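Local structure of phosphoglycerate oxidoreductase (Rhizobium etli, 4HY3) at residues A[125-137]-A[316-330]. The protein probably reduces hydroxypyruvate or glyoxylate with NAD(P)H, as a member of the D-isomer specific 2-hydroxyacid dehydrogenase family with a Rossmann-type nucleotide-binding domain. Sequence-based numbering, arbitrary orientation.
Sequences TTGQVFAEPVAEI and AGALDSAFKKMGDMV
The two interdomain connections of a D-2-hydroxyacid dehydrogenase fold meet here: 125-137 leaves strand 122-125 of one sheet and starts the helix leading to the Rossmann domain, while 316-330 comes back from that domain into helix 320-338. No hydrogen bond joins them; apolar side chains do the work. Phe130 turns the edge of its ring to the face of Phe323 in an offset edge-to-face pair, centroids 5.6 Å apart and planes at 85°. Gly317 O also lies at the Phe130 ring edge, 3.2 Å from CD1, and Val129 CG2 sits over one face of the same ring. With an alanine at Phe130, the Phe323 ring is likely to lose its aromatic partner and a gap to open beside Gly317. Val129, in the 3-10 turn before helix 131-147, packs on the flank of helix 320-338: with CG1 beside the backbone N (chi1 -57°), that methyl faces Met329 SE at 3.5 Å and CG2 is left to face Met326 CG at 3.8 Å. At the strand end, the selenomethionine side chain of Met326 crosses Thr126 at about a right angle. Outside the two segments, helix 186-195 packs on Val134 and Ala135, and Arg147 of the second subunit packs on Ile137 and Leu319. Farther along, Ala316 CB touches Ile137 CG2 at 3.6 Å and Val134 CG2, and Pro133 CG packs 3.9 Å from Ala322 CB.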
# COMPACT_ATOMS: atom_id res chain seq x y z
N THR A 125 -17.76 13.45 18.82
CA THR A 125 -18.61 12.27 18.62
C THR A 125 -17.75 11.12 18.21
O THR A 125 -16.63 11.28 17.75
CB THR A 125 -19.67 12.43 17.50
OG1 THR A 125 -19.05 13.05 16.36
CG2 THR A 125 -20.87 13.27 17.96
N THR A 126 -18.31 9.93 18.33
CA THR A 126 -17.50 8.76 18.33
C THR A 126 -18.04 7.77 17.34
O THR A 126 -17.67 6.59 17.38
CB THR A 126 -17.57 8.13 19.73
OG1 THR A 126 -18.95 7.95 20.09
CG2 THR A 126 -16.88 9.05 20.74
N GLY A 127 -18.93 8.26 16.46
CA GLY A 127 -19.62 7.45 15.47
C GLY A 127 -18.75 6.74 14.44
O GLY A 127 -19.19 5.79 13.80
N GLN A 128 -17.50 7.19 14.28
CA GLN A 128 -16.67 6.53 13.28
C GLN A 128 -16.24 5.12 13.69
O GLN A 128 -15.72 4.38 12.87
CB GLN A 128 -15.51 7.38 12.83
CG GLN A 128 -14.41 7.48 13.83
CD GLN A 128 -13.11 7.77 13.14
OE1 GLN A 128 -12.95 7.48 11.95
NE2 GLN A 128 -12.17 8.36 13.87
N VAL A 129 -16.48 4.77 14.95
CA VAL A 129 -16.27 3.39 15.39
C VAL A 129 -17.09 2.38 14.59
O VAL A 129 -16.74 1.22 14.52
CB VAL A 129 -16.54 3.18 16.90
CG1 VAL A 129 -15.67 4.10 17.74
CG2 VAL A 129 -18.02 3.31 17.24
N PHE A 130 -18.18 2.82 13.98
CA PHE A 130 -19.04 1.88 13.30
C PHE A 130 -18.64 1.67 11.87
O PHE A 130 -19.31 0.90 11.18
CB PHE A 130 -20.47 2.38 13.34
CG PHE A 130 -21.07 2.39 14.71
CD1 PHE A 130 -21.13 1.22 15.47
CD2 PHE A 130 -21.60 3.55 15.24
CE1 PHE A 130 -21.68 1.22 16.73
CE2 PHE A 130 -22.17 3.56 16.49
CZ PHE A 130 -22.21 2.38 17.24
N ALA A 131 -17.58 2.35 11.41
CA ALA A 131 -17.14 2.25 10.03
C ALA A 131 -16.57 0.88 9.75
O ALA A 131 -17.08 0.17 8.88
CB ALA A 131 -16.13 3.32 9.70
N GLU A 132 -15.52 0.49 10.45
CA GLU A 132 -14.80 -0.74 10.13
C GLU A 132 -15.77 -1.93 10.18
O GLU A 132 -15.84 -2.71 9.22
CB GLU A 132 -13.60 -0.92 11.07
CG GLU A 132 -12.66 -2.05 10.71
CD GLU A 132 -12.15 -1.93 9.29
OE1 GLU A 132 -11.53 -0.88 8.96
OE2 GLU A 132 -12.34 -2.87 8.49
N PRO A 133 -16.53 -2.07 11.30
CA PRO A 133 -17.58 -3.09 11.31
C PRO A 133 -18.42 -3.09 10.01
O PRO A 133 -18.52 -4.11 9.36
CB PRO A 133 -18.44 -2.69 12.52
CG PRO A 133 -17.47 -2.04 13.46
CD PRO A 133 -16.43 -1.37 12.60
N VAL A 134 -18.95 -1.94 9.61
CA VAL A 134 -19.80 -1.89 8.43
C VAL A 134 -19.07 -2.12 7.10
O VAL A 134 -19.60 -2.78 6.23
CB VAL A 134 -20.60 -0.59 8.40
CG1 VAL A 134 -21.49 -0.57 7.17
CG2 VAL A 134 -21.43 -0.50 9.66
N ALA A 135 -17.86 -1.59 6.94
CA ALA A 135 -17.04 -2.00 5.79
C ALA A 135 -16.94 -3.51 5.71
O ALA A 135 -17.26 -4.10 4.70
CB ALA A 135 -15.65 -1.35 5.82
N GLU A 136 -16.50 -4.15 6.77
CA GLU A 136 -16.17 -5.56 6.64
C GLU A 136 -17.32 -6.42 6.18
O GLU A 136 -17.19 -7.12 5.17
CB GLU A 136 -15.53 -6.08 7.91
CG GLU A 136 -14.21 -5.36 8.13
CD GLU A 136 -13.26 -6.07 9.06
OE1 GLU A 136 -13.58 -7.17 9.59
OE2 GLU A 136 -12.17 -5.50 9.27
N ILE A 137 -18.44 -6.34 6.90
CA ILE A 137 -19.64 -7.11 6.54
C ILE A 137 -20.16 -6.68 5.16
O ILE A 137 -20.83 -7.45 4.47
CB ILE A 137 -20.75 -7.01 7.58
CG1 ILE A 137 -21.75 -8.15 7.41
CG2 ILE A 137 -21.50 -5.68 7.49
CD1 ILE A 137 -21.67 -9.19 8.49
N ALA A 316 -24.92 -4.39 11.01
CA ALA A 316 -23.64 -4.19 10.36
C ALA A 316 -22.63 -3.53 11.30
O ALA A 316 -21.43 -3.73 11.16
CB ALA A 316 -23.81 -3.38 9.08
N GLY A 317 -23.13 -2.76 12.27
CA GLY A 317 -22.26 -1.94 13.12
C GLY A 317 -22.19 -2.26 14.61
O GLY A 317 -21.19 -1.98 15.23
N ALA A 318 -23.25 -2.84 15.19
CA ALA A 318 -23.29 -3.13 16.62
C ALA A 318 -22.44 -4.33 17.04
O ALA A 318 -22.97 -5.39 17.32
CB ALA A 318 -24.73 -3.33 17.08
N LEU A 319 -21.13 -4.14 17.09
CA LEU A 319 -20.20 -5.16 17.60
C LEU A 319 -19.59 -4.66 18.90
O LEU A 319 -19.29 -3.47 18.99
CB LEU A 319 -19.04 -5.32 16.65
CG LEU A 319 -19.05 -6.37 15.56
CD1 LEU A 319 -20.35 -6.29 14.79
CD2 LEU A 319 -17.87 -6.10 14.65
N ASP A 320 -19.38 -5.55 19.88
CA ASP A 320 -18.79 -5.12 21.15
C ASP A 320 -17.52 -4.30 20.90
O ASP A 320 -17.40 -3.18 21.41
CB ASP A 320 -18.49 -6.27 22.13
CG ASP A 320 -17.88 -5.74 23.47
OD1 ASP A 320 -18.49 -4.86 24.16
OD2 ASP A 320 -16.76 -6.18 23.82
N SER A 321 -16.61 -4.82 20.09
CA SER A 321 -15.34 -4.16 19.88
C SER A 321 -15.48 -2.74 19.29
O SER A 321 -14.58 -1.90 19.43
CB SER A 321 -14.43 -5.02 19.02
OG SER A 321 -14.90 -5.05 17.70
N ALA A 322 -16.61 -2.47 18.63
CA ALA A 322 -16.88 -1.15 18.11
C ALA A 322 -17.13 -0.23 19.26
O ALA A 322 -16.61 0.90 19.32
CB ALA A 322 -18.08 -1.16 17.19
N PHE A 323 -17.95 -0.71 20.19
CA PHE A 323 -18.24 0.03 21.39
C PHE A 323 -17.04 0.20 22.29
O PHE A 323 -16.86 1.26 22.85
CB PHE A 323 -19.35 -0.66 22.14
CG PHE A 323 -20.66 -0.58 21.44
CD1 PHE A 323 -21.31 0.63 21.29
CD2 PHE A 323 -21.28 -1.74 20.97
CE1 PHE A 323 -22.55 0.70 20.65
CE2 PHE A 323 -22.52 -1.67 20.33
CZ PHE A 323 -23.14 -0.44 20.16
N LYS A 324 -16.19 -0.81 22.41
CA LYS A 324 -15.00 -0.66 23.25
C LYS A 324 -14.06 0.38 22.67
O LYS A 324 -13.25 0.96 23.39
CB LYS A 324 -14.22 -1.95 23.44
CG LYS A 324 -14.98 -3.09 24.08
CD LYS A 324 -15.55 -2.66 25.41
CE LYS A 324 -16.04 -3.86 26.18
NZ LYS A 324 -17.36 -3.45 26.72
N LYS A 325 -14.15 0.60 21.37
CA LYS A 325 -13.31 1.60 20.73
C LYS A 325 -13.75 3.01 21.14
O LYS A 325 -12.96 3.93 21.19
CB LYS A 325 -13.26 1.44 19.21
CG LYS A 325 -11.95 0.92 18.65
CD LYS A 325 -11.78 1.30 17.18
CE LYS A 325 -12.55 0.36 16.21
NZ LYS A 325 -13.20 0.98 15.00
N MSE A 326 -15.02 3.19 21.44
CA MSE A 326 -15.49 4.51 21.82
C MSE A 326 -14.70 4.91 23.02
O MSE A 326 -14.23 6.02 23.11
CB MSE A 326 -16.99 4.49 22.13
CG MSE A 326 -17.86 4.15 20.94
SE MSE A 326 -19.55 5.05 20.91
CE MSE A 326 -20.60 3.70 21.84
N GLY A 327 -14.50 3.99 23.96
CA GLY A 327 -13.75 4.27 25.17
C GLY A 327 -12.36 4.78 24.92
O GLY A 327 -11.96 5.79 25.49
N ASP A 328 -11.63 4.07 24.07
CA ASP A 328 -10.28 4.45 23.68
C ASP A 328 -10.19 5.84 23.13
O ASP A 328 -9.21 6.54 23.38
CB ASP A 328 -9.83 3.55 22.54
CG ASP A 328 -9.81 2.10 22.90
OD1 ASP A 328 -9.36 1.79 24.04
OD2 ASP A 328 -10.20 1.28 22.02
N MSE A 329 -11.18 6.22 22.33
CA MSE A 329 -11.19 7.52 21.69
C MSE A 329 -11.34 8.61 22.71
O MSE A 329 -10.48 9.47 22.81
CB MSE A 329 -12.30 7.61 20.65
CG MSE A 329 -12.00 6.72 19.45
SE MSE A 329 -13.49 6.75 18.14
CE MSE A 329 -13.62 8.71 18.07
N VAL A 330 -12.44 8.59 23.45
CA VAL A 330 -12.66 9.43 24.62
C VAL A 330 -11.38 9.67 25.44
O VAL A 330 -11.06 10.80 25.84
CB VAL A 330 -13.72 8.75 25.53
CG1 VAL A 330 -13.80 9.45 26.88
CG2 VAL A 330 -15.09 8.67 24.82